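2',5'-phosphodiesterase 12 (Homo sapiens, PDB 4Z0V) belongs to the endonuclease/exonuclease/phosphatase family, with a DNase I-like domain and an additional N-terminal domain of the E-set clan. Local coordinates at residues 227-232 with 264-270; 244-248 with 362-366; 298-303 with 335-340; 306-310 with 367-371; 321-325 with 393-397. One frame throughout, in Å; residues are numbered along the deposited sequence.

How the contacts relate
All five contacts lie in the DNase I-like part of the chain, all five touching helix 295-316. Contacts 1 and 5 are antiparallel pairs in one mixed sheet, their centres about 14 Å apart. Contacts 3 and 4 use successive turns of helix 295-316, centres about 11 Å apart, and fix helix 335-342 and the loop 367-371 beside it. Contact 2, the farthest out, adds helix 243-248; its segment 362-366 runs straight into that of contact 4. Along the chain contact 1 closes before contacts 3, 4 and 5 open, contact 3 is nested within contact 2, and contacts 3, 4 and 5 cross one another, so sheet and helical layer are built from interleaved segments.

Contact 1. Residues 227-232 with 264-270; sequences QHDISF and SVLQVSV
In the DNase I-like sandwich of two sheets, Ile230 and Leu266 form a hydrogen-bonded antiparallel pair that joins strand 222-231 to strand 265-273. Ile230 O accepts Leu266 N at 2.9 Å in a nearly straight bond, and the return bond runs from Ile230 N to Leu266 O. Their side chains lie alongside each other, CG1 of Ile230 3.8 Å from CB of Leu266, on the face that meets helix 295-316. Two residues along, at His228 and Val268, the regular pattern is broken. His228 N still reaches Val268 O at 2.8 Å, but the carbonyl of His228 is bonded instead to His308 of that helix. The carboxylate of Asp229 stands in for it: OD1 receives Val268 N at 2.9 Å on its anti side, 30° out of the carboxylate plane. With CG beside the backbone N (chi1 -55°) the carboxylate swings to the neighbouring strand, alongside Gln267, its plane 60° from the amide. Arg206 forms a salt bridge with OD2, which probably favours its charged form, and Thr215 bonds the amide oxygen of Gln267. The face bearing Gln227, Ser231, Val265 and Ser269 turns to strand 201-207 of the other sheet. Where the chain enters helix 232-238, the Phe232 ring crosses Leu266 at about a right angle, CE1 3.7 Å from CB. Water 1 links three side chains on the face of Gln227 and Ser269, donating to Asp229 OD1 at 2.8 Å, accepting from Gln227 NE2 at 3.0 Å, and bonding Ser269 OG at 2.9 Å.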
# COMPACT_ATOMS: atom_id res chain seq x y z
N GLN A 227 -5.30 -11.93 12.25
CA GLN A 227 -4.35 -10.81 12.18
C GLN A 227 -3.38 -10.91 13.35
O GLN A 227 -3.76 -11.34 14.45
CB GLN A 227 -5.06 -9.46 12.17
CG GLN A 227 -6.02 -9.28 10.98
CD GLN A 227 -6.83 -8.03 11.16
OE1 GLN A 227 -7.97 -8.08 11.61
NE2 GLN A 227 -6.23 -6.88 10.83
N HIS A 228 -2.12 -10.56 13.11
CA HIS A 228 -1.08 -10.74 14.14
C HIS A 228 -0.12 -9.54 14.14
O HIS A 228 1.10 -9.68 14.10
CB HIS A 228 -0.35 -12.06 13.86
CG HIS A 228 -1.28 -13.23 13.67
ND1 HIS A 228 -1.73 -13.98 14.74
CD2 HIS A 228 -1.86 -13.70 12.53
CE1 HIS A 228 -2.54 -14.89 14.22
NE2 HIS A 228 -2.67 -14.75 12.91
N ASP A 229 -0.69 -8.35 14.16
CA ASP A 229 0.15 -7.14 14.12
C ASP A 229 0.92 -6.91 15.41
O ASP A 229 0.45 -7.23 16.51
CB ASP A 229 -0.70 -5.89 13.87
CG ASP A 229 -1.58 -5.90 12.64
OD1 ASP A 229 -1.42 -6.82 11.77
OD2 ASP A 229 -2.38 -4.98 12.51
N ILE A 230 2.11 -6.34 15.28
CA ILE A 230 2.91 -6.01 16.47
C ILE A 230 3.59 -4.67 16.31
O ILE A 230 3.79 -4.20 15.19
CB ILE A 230 3.99 -7.09 16.80
CG1 ILE A 230 4.99 -7.32 15.61
CG2 ILE A 230 3.39 -8.43 17.31
CD1 ILE A 230 6.37 -8.03 15.99
N SER A 231 4.00 -4.09 17.46
CA SER A 231 4.97 -3.01 17.52
C SER A 231 6.29 -3.72 17.81
O SER A 231 6.29 -4.58 18.70
CB SER A 231 4.62 -2.01 18.62
OG SER A 231 3.48 -1.26 18.22
N PHE A 232 7.37 -3.46 17.06
CA PHE A 232 8.64 -4.16 17.33
C PHE A 232 9.13 -3.94 18.77
O PHE A 232 9.58 -4.89 19.38
CB PHE A 232 9.77 -3.77 16.36
CG PHE A 232 9.49 -4.09 14.90
CD1 PHE A 232 9.32 -5.41 14.48
CD2 PHE A 232 9.41 -3.08 13.96
CE1 PHE A 232 9.04 -5.69 13.13
CE2 PHE A 232 9.12 -3.36 12.62
CZ PHE A 232 8.96 -4.66 12.21
N SER A 264 8.03 1.89 15.03
CA SER A 264 7.83 1.01 13.86
C SER A 264 6.95 -0.22 14.21
O SER A 264 7.09 -0.84 15.28
CB SER A 264 9.16 0.57 13.26
OG SER A 264 10.15 1.58 13.35
N VAL A 265 6.04 -0.52 13.28
CA VAL A 265 5.07 -1.59 13.41
C VAL A 265 5.20 -2.58 12.24
O VAL A 265 5.79 -2.30 11.18
CB VAL A 265 3.61 -1.02 13.52
CG1 VAL A 265 3.43 -0.20 14.81
CG2 VAL A 265 3.24 -0.20 12.28
N LEU A 266 4.67 -3.77 12.49
CA LEU A 266 4.59 -4.88 11.55
C LEU A 266 3.16 -5.34 11.46
O LEU A 266 2.55 -5.69 12.46
CB LEU A 266 5.48 -6.04 12.05
CG LEU A 266 5.43 -7.31 11.15
CD1 LEU A 266 6.03 -7.03 9.76
CD2 LEU A 266 6.17 -8.46 11.83
N GLN A 267 2.63 -5.34 10.26
CA GLN A 267 1.25 -5.79 10.05
C GLN A 267 1.33 -7.21 9.50
O GLN A 267 2.13 -7.50 8.59
CB GLN A 267 0.59 -4.82 9.07
CG GLN A 267 -0.82 -5.19 8.63
CD GLN A 267 -1.38 -4.07 7.76
OE1 GLN A 267 -0.80 -3.71 6.72
NE2 GLN A 267 -2.46 -3.46 8.23
N VAL A 268 0.55 -8.13 10.07
CA VAL A 268 0.58 -9.50 9.62
C VAL A 268 -0.86 -9.95 9.47
O VAL A 268 -1.64 -9.87 10.43
CB VAL A 268 1.38 -10.46 10.54
CG1 VAL A 268 1.30 -11.89 10.03
CG2 VAL A 268 2.85 -10.03 10.70
N SER A 269 -1.16 -10.49 8.29
CA SER A 269 -2.51 -10.99 7.99
C SER A 269 -2.41 -12.38 7.38
O SER A 269 -1.67 -12.55 6.40
CB SER A 269 -3.21 -10.04 7.02
OG SER A 269 -3.07 -8.68 7.43
N VAL A 270 -3.17 -13.34 7.90
CA VAL A 270 -3.16 -14.68 7.31
C VAL A 270 -4.40 -14.80 6.45
O VAL A 270 -5.51 -14.62 6.95
CB VAL A 270 -3.08 -15.78 8.39
CG1 VAL A 270 -3.27 -17.16 7.77
CG2 VAL A 270 -1.74 -15.70 9.14
O HOH W 1 -3.46 -7.30 9.90
O HOH W 2 -3.90 -4.46 10.45

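Contact 2. Residues 244-248 with 362-366; sequences ELLEK and NMSLT
No ring or side-chain amide meets its partner between 244-248 and 362-366; the flat group involved is the peptide carbonyl of Ser364, whose O has Lys248 CE against it at 3.3 Å. Lys248 reaches that point along a chain stretched as far as CE and turned at chi4 (125°). The turn leaves NZ facing back along its own helix, where it forms a long salt bridge of 3.5 Å with Glu244 OE2. The inner part of the same side chain is apolar in its contacts: CB lies 3.9 Å from Met363 SD, and Met363 CE approaches Lys248 O as well. Met363 holds CG between its backbone N and carbonyl carbon (chi1 64°), then runs straight before bending at chi3, which lays SD against both Lys248 CB and Leu245 CD1. Leu245 crosses it at about a right angle, CD1 3.9 Å from SD. The same methyl meets Leu365 CD2 at 3.7 Å, the two leucines meeting at a slant. Trp352 touches both Met363 and Leu365, while Ala303 lies against Leu245 and Leu365. Helix 243-248 thus packs on the loop that leads into strand 365-366, a peripheral helix and a small two-stranded pair, 344-345/365-366, set beside helix 295-316 of the DNase I-like domain.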
# COMPACT_ATOMS: atom_id res chain seq x y z
N GLU A 244 16.00 -14.59 23.26
CA GLU A 244 17.38 -14.81 22.80
C GLU A 244 17.97 -13.54 22.17
O GLU A 244 19.15 -13.23 22.39
CB GLU A 244 17.43 -15.98 21.82
CG GLU A 244 18.80 -16.60 21.66
CD GLU A 244 18.87 -17.72 20.64
OE1 GLU A 244 18.09 -18.69 20.76
OE2 GLU A 244 19.72 -17.63 19.72
N LEU A 245 17.15 -12.80 21.39
CA LEU A 245 17.62 -11.55 20.78
C LEU A 245 17.78 -10.46 21.86
O LEU A 245 18.78 -9.74 21.86
CB LEU A 245 16.66 -11.12 19.68
CG LEU A 245 17.00 -9.85 18.92
CD1 LEU A 245 18.30 -10.00 18.16
CD2 LEU A 245 15.87 -9.51 17.97
N LEU A 246 16.83 -10.37 22.81
CA LEU A 246 16.91 -9.42 23.91
C LEU A 246 18.20 -9.69 24.72
O LEU A 246 18.91 -8.74 25.04
CB LEU A 246 15.67 -9.47 24.80
CG LEU A 246 15.52 -8.33 25.82
CD1 LEU A 246 15.33 -6.99 25.13
CD2 LEU A 246 14.36 -8.60 26.76
N GLU A 247 18.53 -10.98 24.93
CA GLU A 247 19.74 -11.43 25.63
C GLU A 247 21.01 -10.98 24.89
O GLU A 247 21.96 -10.55 25.56
CB GLU A 247 19.74 -12.97 25.79
CG GLU A 247 18.90 -13.44 26.97
CD GLU A 247 18.62 -14.93 27.07
OE1 GLU A 247 19.48 -15.74 26.64
OE2 GLU A 247 17.55 -15.29 27.61
N LYS A 248 21.04 -11.01 23.54
CA LYS A 248 22.18 -10.54 22.75
C LYS A 248 22.42 -9.03 22.92
O LYS A 248 23.55 -8.57 22.77
CB LYS A 248 22.00 -10.87 21.26
CG LYS A 248 22.21 -12.35 20.95
CD LYS A 248 21.88 -12.70 19.52
CE LYS A 248 22.65 -13.93 19.11
NZ LYS A 248 21.76 -14.99 18.60
N ASN A 362 27.42 -5.38 17.91
CA ASN A 362 27.89 -6.54 17.17
C ASN A 362 27.28 -7.81 17.68
O ASN A 362 27.40 -8.16 18.86
CB ASN A 362 29.42 -6.64 17.23
CG ASN A 362 30.07 -5.48 16.55
OD1 ASN A 362 30.09 -4.36 17.06
ND2 ASN A 362 30.47 -5.68 15.32
N MET A 363 26.61 -8.53 16.76
CA MET A 363 25.99 -9.81 17.09
C MET A 363 25.81 -10.59 15.82
O MET A 363 25.81 -10.03 14.72
CB MET A 363 24.66 -9.64 17.87
CG MET A 363 23.57 -8.94 17.09
SD MET A 363 22.00 -8.77 17.96
CE MET A 363 22.40 -7.53 19.19
N SER A 364 25.69 -11.91 15.98
CA SER A 364 25.45 -12.86 14.91
C SER A 364 23.96 -13.16 14.88
O SER A 364 23.37 -13.38 15.94
CB SER A 364 26.26 -14.13 15.17
OG SER A 364 26.19 -15.00 14.05
N LEU A 365 23.34 -13.14 13.70
CA LEU A 365 21.91 -13.46 13.56
C LEU A 365 21.72 -14.49 12.50
O LEU A 365 22.43 -14.45 11.50
CB LEU A 365 21.05 -12.23 13.20
CG LEU A 365 21.08 -10.99 14.12
CD1 LEU A 365 20.24 -9.89 13.51
CD2 LEU A 365 20.58 -11.31 15.52
N THR A 366 20.74 -15.39 12.68
CA THR A 366 20.42 -16.43 11.71
C THR A 366 18.93 -16.62 11.56
O THR A 366 18.19 -16.47 12.53
CB THR A 366 21.03 -17.78 12.11
OG1 THR A 366 20.62 -18.10 13.43
CG2 THR A 366 22.52 -17.81 11.99

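Contact 3. Residues 298-303 with 335-340; sequences RLIQMA and GMYHFV
Arg298 O receives the helical N-H of Met302, N to O 2.8 Å, and also has Met336 CG of the neighbouring helix beside it at 3.8 Å. The two helices, 295-316 and 335-342, belong to the helical layer of the DNase I-like fold and are separated in the chain by strand 322-327. Their short segments run nearly the same way, axes 9.2 Å apart at closest and 27° from parallel, and no hydrogen bond passes between them. Gly335 has no side chain, which lets Leu299 come right against the main chain, CD2 3.6 Å from Gly335 O. That oxygen meanwhile serves its own helix as acceptor for Phe339 N. Leu299 CD2 reaches on to Phe339 CB as well. The middle of the interface is filled by Met302. With CG anti to its backbone N (chi1 179°) the chain heads across, then folds at chi2 and chi3. CG comes to the edge of the Phe339 ring, near its plane and 3.8 Å from CD2, while Val340 CG2 packs against CG and SD. His367 meets the Phe339 ring edge-to-face, and Phe324 of the sheet lies against Met302. The methionines cross at about a right angle: Met302 CB is 3.7 Å from Met336 CG, and Met302 CE ends 4.1 Å from Met336 SD.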
# COMPACT_ATOMS: atom_id res chain seq x y z
N ARG A 298 17.54 -1.37 11.90
CA ARG A 298 16.79 -2.11 10.89
C ARG A 298 17.12 -3.60 10.96
O ARG A 298 16.22 -4.43 10.79
CB ARG A 298 17.06 -1.51 9.50
CG ARG A 298 16.38 -0.14 9.37
CD ARG A 298 16.52 0.40 7.96
NE ARG A 298 17.86 0.95 7.71
CZ ARG A 298 18.21 2.20 7.98
NH1 ARG A 298 19.43 2.64 7.68
NH2 ARG A 298 17.35 3.03 8.56
N LEU A 299 18.37 -3.96 11.27
CA LEU A 299 18.75 -5.36 11.45
C LEU A 299 17.98 -5.97 12.61
O LEU A 299 17.45 -7.09 12.49
CB LEU A 299 20.26 -5.47 11.70
CG LEU A 299 21.08 -5.67 10.42
CD1 LEU A 299 22.55 -5.25 10.63
CD2 LEU A 299 21.00 -7.16 9.97
N ILE A 300 17.91 -5.25 13.74
CA ILE A 300 17.23 -5.80 14.92
C ILE A 300 15.73 -5.85 14.65
O ILE A 300 15.10 -6.86 14.97
CB ILE A 300 17.60 -5.04 16.22
CG1 ILE A 300 19.09 -5.35 16.60
CG2 ILE A 300 16.67 -5.45 17.39
CD1 ILE A 300 19.71 -4.30 17.34
N GLN A 301 15.18 -4.82 13.99
CA GLN A 301 13.74 -4.84 13.65
C GLN A 301 13.41 -6.03 12.73
O GLN A 301 12.42 -6.75 12.96
CB GLN A 301 13.29 -3.52 13.02
CG GLN A 301 13.32 -2.37 13.98
CD GLN A 301 12.77 -1.08 13.42
OE1 GLN A 301 12.90 -0.78 12.22
NE2 GLN A 301 12.29 -0.21 14.32
N MET A 302 14.26 -6.27 11.72
CA MET A 302 14.09 -7.40 10.80
C MET A 302 14.19 -8.74 11.54
O MET A 302 13.40 -9.65 11.27
CB MET A 302 15.11 -7.31 9.64
CG MET A 302 15.04 -8.47 8.62
SD MET A 302 13.39 -8.74 7.89
CE MET A 302 13.02 -7.21 7.34
N ALA A 303 15.12 -8.87 12.50
CA ALA A 303 15.27 -10.11 13.29
C ALA A 303 13.98 -10.39 14.10
O ALA A 303 13.52 -11.54 14.14
CB ALA A 303 16.47 -9.99 14.21
N GLY A 335 23.51 -4.57 5.58
CA GLY A 335 23.49 -5.74 6.45
C GLY A 335 22.08 -6.29 6.52
O GLY A 335 21.90 -7.50 6.48
N MET A 336 21.07 -5.42 6.59
CA MET A 336 19.70 -5.93 6.67
C MET A 336 19.36 -6.73 5.41
O MET A 336 18.86 -7.84 5.53
CB MET A 336 18.67 -4.81 6.92
CG MET A 336 17.26 -5.37 7.26
SD MET A 336 15.97 -4.56 6.30
CE MET A 336 16.30 -5.19 4.61
N TYR A 337 19.70 -6.22 4.23
CA TYR A 337 19.38 -6.95 3.00
C TYR A 337 20.14 -8.30 2.94
O TYR A 337 19.56 -9.31 2.54
CB TYR A 337 19.69 -6.10 1.77
CG TYR A 337 19.21 -6.75 0.50
CD1 TYR A 337 17.87 -6.64 0.10
CD2 TYR A 337 20.08 -7.46 -0.32
CE1 TYR A 337 17.42 -7.24 -1.08
CE2 TYR A 337 19.64 -8.03 -1.51
CZ TYR A 337 18.31 -7.93 -1.88
OH TYR A 337 17.89 -8.52 -3.05
N HIS A 338 21.44 -8.30 3.27
CA HIS A 338 22.25 -9.53 3.27
C HIS A 338 21.61 -10.60 4.21
O HIS A 338 21.48 -11.78 3.86
CB HIS A 338 23.68 -9.17 3.73
CG HIS A 338 24.58 -10.36 3.88
ND1 HIS A 338 25.41 -10.76 2.85
CD2 HIS A 338 24.71 -11.21 4.92
CE1 HIS A 338 26.05 -11.83 3.31
NE2 HIS A 338 25.65 -12.15 4.54
N PHE A 339 21.22 -10.17 5.40
CA PHE A 339 20.60 -11.02 6.40
C PHE A 339 19.32 -11.68 5.83
O PHE A 339 19.17 -12.89 5.91
CB PHE A 339 20.29 -10.21 7.67
CG PHE A 339 19.49 -10.94 8.74
CD1 PHE A 339 19.95 -12.14 9.27
CD2 PHE A 339 18.28 -10.43 9.20
CE1 PHE A 339 19.22 -12.81 10.26
CE2 PHE A 339 17.55 -11.10 10.18
CZ PHE A 339 18.01 -12.29 10.70
N VAL A 340 18.46 -10.90 5.14
CA VAL A 340 17.21 -11.43 4.58
C VAL A 340 17.51 -12.52 3.55
O VAL A 340 16.96 -13.62 3.64
CB VAL A 340 16.31 -10.31 3.98
CG1 VAL A 340 15.08 -10.91 3.28
CG2 VAL A 340 15.89 -9.31 5.05

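Contact 4. Residues 306-310 with 367-371; sequences LAHIR and HFFKL
Arg310 begins against Phe369 at CB, 3.8 Å from the ring's CZ. CG leaves anti to the backbone N (chi1 177°), and bends at chi2 and chi3 fold the chain back so that NE passes above CZ and CE2. CZ of Arg310 then stands 3.9 Å from the ring centroid, only 10° off the normal, and NH2 lies over the centre. Guanidinium and ring are 18° from parallel, a stacked cation-pi pair. Two waters in the guanidinium plane hold its rotation: water 3 joins NE to Phe368 N, and water 4 joins NH2 to Phe368 O. The stack fastens the loop leading from strand 365-366 into strand 371-373 to helix 295-316, on the helical flank of the DNase I-like fold. Phe369 pushes its edge into the helix as well, CE2 3.3 Å from Leu306 O, and its CZ touches Ile309 CG2. Beside it Leu306 sets CD1 over the face of the His367 ring, 3.6 Å from the centroid, a CH-pi contact. That ring is held by polar bonds at both nitrogens: ND1 accepts Phe369 N at 3.0 Å, and NE2 is bonded to Phe339 O. Leu306 CD2 packs against Leu371 CD1 at 4.0 Å.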
# COMPACT_ATOMS: atom_id res chain seq x y z
N LEU A 306 11.14 -11.36 11.47
CA LEU A 306 11.25 -12.73 10.96
C LEU A 306 10.91 -13.77 12.03
O LEU A 306 10.23 -14.75 11.70
CB LEU A 306 12.63 -13.00 10.34
CG LEU A 306 12.94 -12.20 9.04
CD1 LEU A 306 14.37 -12.53 8.52
CD2 LEU A 306 11.89 -12.47 7.92
N ALA A 307 11.30 -13.53 13.30
CA ALA A 307 10.96 -14.44 14.41
C ALA A 307 9.44 -14.42 14.65
O ALA A 307 8.85 -15.46 14.92
CB ALA A 307 11.70 -14.05 15.68
N HIS A 308 8.83 -13.24 14.56
CA HIS A 308 7.38 -13.13 14.70
C HIS A 308 6.66 -13.87 13.55
O HIS A 308 5.72 -14.61 13.79
CB HIS A 308 6.92 -11.65 14.74
CG HIS A 308 5.44 -11.54 14.97
ND1 HIS A 308 4.85 -12.03 16.13
CD2 HIS A 308 4.47 -11.06 14.16
CE1 HIS A 308 3.55 -11.81 16.00
NE2 HIS A 308 3.27 -11.24 14.83
N ILE A 309 7.12 -13.66 12.32
CA ILE A 309 6.49 -14.29 11.15
C ILE A 309 6.69 -15.82 11.22
O ILE A 309 5.76 -16.57 10.87
CB ILE A 309 7.03 -13.67 9.84
CG1 ILE A 309 6.52 -12.21 9.70
CG2 ILE A 309 6.61 -14.51 8.65
CD1 ILE A 309 7.36 -11.34 8.72
N ARG A 310 7.86 -16.27 11.73
CA ARG A 310 8.11 -17.71 11.90
C ARG A 310 7.10 -18.28 12.90
O ARG A 310 6.52 -19.34 12.66
CB ARG A 310 9.58 -17.93 12.36
CG ARG A 310 10.00 -19.39 12.66
CD ARG A 310 9.93 -20.34 11.49
NE ARG A 310 10.98 -20.08 10.50
CZ ARG A 310 10.99 -20.57 9.26
NH1 ARG A 310 10.01 -21.36 8.84
NH2 ARG A 310 11.97 -20.26 8.43
N HIS A 367 18.48 -16.97 10.36
CA HIS A 367 17.06 -17.27 10.13
C HIS A 367 17.01 -18.36 9.08
O HIS A 367 17.97 -18.49 8.28
CB HIS A 367 16.20 -16.03 9.79
CG HIS A 367 16.37 -15.54 8.39
ND1 HIS A 367 15.66 -16.10 7.34
CD2 HIS A 367 17.15 -14.55 7.90
CE1 HIS A 367 16.05 -15.46 6.25
NE2 HIS A 367 16.95 -14.51 6.54
N PHE A 368 15.90 -19.09 9.01
CA PHE A 368 15.81 -20.19 8.05
C PHE A 368 14.80 -19.96 6.94
O PHE A 368 14.45 -20.92 6.25
CB PHE A 368 15.53 -21.53 8.77
CG PHE A 368 16.51 -21.78 9.89
CD1 PHE A 368 17.86 -21.98 9.63
CD2 PHE A 368 16.09 -21.74 11.22
CE1 PHE A 368 18.77 -22.17 10.67
CE2 PHE A 368 17.00 -21.93 12.26
CZ PHE A 368 18.34 -22.13 11.98
N PHE A 369 14.36 -18.70 6.72
CA PHE A 369 13.47 -18.45 5.59
C PHE A 369 14.28 -18.41 4.31
O PHE A 369 15.41 -17.94 4.33
CB PHE A 369 12.80 -17.07 5.76
CG PHE A 369 11.70 -17.04 6.80
CD1 PHE A 369 10.42 -17.51 6.50
CD2 PHE A 369 11.95 -16.56 8.08
CE1 PHE A 369 9.39 -17.43 7.45
CE2 PHE A 369 10.92 -16.47 9.02
CZ PHE A 369 9.65 -16.91 8.69
N LYS A 370 13.68 -18.83 3.19
CA LYS A 370 14.35 -18.71 1.88
C LYS A 370 13.56 -17.65 1.14
O LYS A 370 12.48 -17.94 0.62
CB LYS A 370 14.42 -20.04 1.13
CG LYS A 370 15.05 -21.17 1.96
CD LYS A 370 16.47 -20.83 2.47
CE LYS A 370 16.86 -21.74 3.62
NZ LYS A 370 18.12 -21.28 4.26
N LEU A 371 14.08 -16.40 1.18
CA LEU A 371 13.39 -15.22 0.66
C LEU A 371 14.11 -14.62 -0.49
O LEU A 371 15.32 -14.49 -0.48
CB LEU A 371 13.22 -14.15 1.75
CG LEU A 371 12.42 -14.59 3.00
CD1 LEU A 371 12.61 -13.59 4.13
CD2 LEU A 371 10.95 -14.78 2.68
O HOH W 3 13.61 -18.57 10.94
O HOH W 4 11.89 -21.60 5.58

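Contact 5. Residues 321-325 with 393-397; sequences PVIFC and YIFID
Ile323 and Ile394 adopt the same first torsion (chi1 -66° and -65°), which puts each CG2 anti to its backbone N and brings the two methyls side by side, 4.1 Å apart. Cys325 SG joins them on this face, 4.0 Å from Ile394 CG1. On the other face Phe324 and Phe395 form a hydrogen-bonded antiparallel pair but send their rings apart, Phe324 CG lying anti to its N and Phe395 CG beside its own; Phe328 meets both rings edge-to-face. Phe324 N gives an almost straight bond of 2.8 Å to Phe395 O, in the carbonyl plane. The return bond from Phe395 N to Phe324 O is equally short, though its donor sits well above that plane. At the strand end Asp397 N bonds Val322 O at 3.0 Å. The Asp397 carboxylate lies beside Pro321; OD2 accepts a weak bond from Val322 N at 3.3 Å and OD1 accepts the backbone N of Asn399. Strand 322-327 is thus paired with 387-397 inside the sheet. The face of Ile323, Ile394 and Ile396 meets strand 433-439 of the second sheet and Phe324 meets helix 295-316, the helix-flanked beta sandwich typical of the DNase I-like fold.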
# COMPACT_ATOMS: atom_id res chain seq x y z
N PRO A 321 3.15 -20.55 3.75
CA PRO A 321 4.17 -19.70 3.12
C PRO A 321 3.98 -18.22 3.42
O PRO A 321 2.95 -17.83 3.94
CB PRO A 321 4.03 -20.02 1.64
CG PRO A 321 2.61 -20.40 1.47
CD PRO A 321 2.20 -21.08 2.75
N VAL A 322 5.00 -17.42 3.10
CA VAL A 322 5.03 -16.00 3.44
C VAL A 322 5.30 -15.09 2.27
O VAL A 322 6.08 -15.40 1.36
CB VAL A 322 6.16 -15.81 4.53
CG1 VAL A 322 6.42 -14.33 4.83
CG2 VAL A 322 5.84 -16.57 5.82
N ILE A 323 4.66 -13.91 2.30
CA ILE A 323 4.93 -12.76 1.43
C ILE A 323 5.26 -11.66 2.41
O ILE A 323 4.47 -11.44 3.33
CB ILE A 323 3.80 -12.36 0.45
CG1 ILE A 323 3.54 -13.45 -0.60
CG2 ILE A 323 4.13 -11.01 -0.24
CD1 ILE A 323 2.20 -13.26 -1.32
N PHE A 324 6.40 -11.01 2.27
CA PHE A 324 6.76 -9.92 3.17
C PHE A 324 7.09 -8.66 2.36
O PHE A 324 8.15 -8.55 1.74
CB PHE A 324 7.94 -10.35 4.08
CG PHE A 324 8.34 -9.46 5.24
CD1 PHE A 324 7.65 -8.27 5.51
CD2 PHE A 324 9.39 -9.81 6.08
CE1 PHE A 324 8.00 -7.47 6.61
CE2 PHE A 324 9.74 -9.01 7.17
CZ PHE A 324 9.05 -7.84 7.43
N CYS A 325 6.13 -7.74 2.34
CA CYS A 325 6.24 -6.46 1.65
C CYS A 325 6.74 -5.40 2.59
O CYS A 325 6.52 -5.50 3.80
CB CYS A 325 4.87 -6.05 1.11
SG CYS A 325 4.22 -7.14 -0.18
N TYR A 393 10.80 -3.60 -1.03
CA TYR A 393 10.91 -4.97 -1.54
C TYR A 393 9.64 -5.76 -1.36
O TYR A 393 8.86 -5.48 -0.45
CB TYR A 393 12.04 -5.73 -0.83
CG TYR A 393 13.39 -5.04 -0.88
CD1 TYR A 393 14.25 -5.23 -1.95
CD2 TYR A 393 13.80 -4.20 0.15
CE1 TYR A 393 15.48 -4.55 -2.03
CE2 TYR A 393 15.01 -3.50 0.08
CZ TYR A 393 15.85 -3.70 -1.00
OH TYR A 393 17.04 -3.01 -1.07
N ILE A 394 9.44 -6.76 -2.23
CA ILE A 394 8.39 -7.77 -2.06
C ILE A 394 9.19 -9.05 -1.83
O ILE A 394 9.73 -9.57 -2.80
CB ILE A 394 7.39 -7.88 -3.22
CG1 ILE A 394 6.56 -6.56 -3.37
CG2 ILE A 394 6.46 -9.10 -3.02
CD1 ILE A 394 5.82 -6.45 -4.75
N PHE A 395 9.35 -9.48 -0.60
CA PHE A 395 10.12 -10.70 -0.32
C PHE A 395 9.20 -11.89 -0.37
O PHE A 395 8.14 -11.89 0.28
CB PHE A 395 10.83 -10.62 1.03
CG PHE A 395 11.97 -9.63 1.08
CD1 PHE A 395 13.11 -9.80 0.30
CD2 PHE A 395 11.93 -8.55 1.96
CE1 PHE A 395 14.16 -8.88 0.35
CE2 PHE A 395 13.01 -7.65 2.04
CZ PHE A 395 14.12 -7.83 1.25
N ILE A 396 9.59 -12.92 -1.16
CA ILE A 396 8.70 -14.08 -1.31
C ILE A 396 9.35 -15.35 -0.82
O ILE A 396 10.55 -15.54 -0.97
CB ILE A 396 8.20 -14.27 -2.75
CG1 ILE A 396 9.36 -14.57 -3.74
CG2 ILE A 396 7.36 -13.04 -3.21
CD1 ILE A 396 8.95 -15.11 -5.07
N ASP A 397 8.54 -16.21 -0.23
CA ASP A 397 8.96 -17.52 0.26
C ASP A 397 9.21 -18.44 -0.93
O ASP A 397 8.26 -18.90 -1.57
CB ASP A 397 7.83 -18.09 1.13
CG ASP A 397 8.12 -19.39 1.83
OD1 ASP A 397 9.18 -20.01 1.53
OD2 ASP A 397 7.31 -19.78 2.69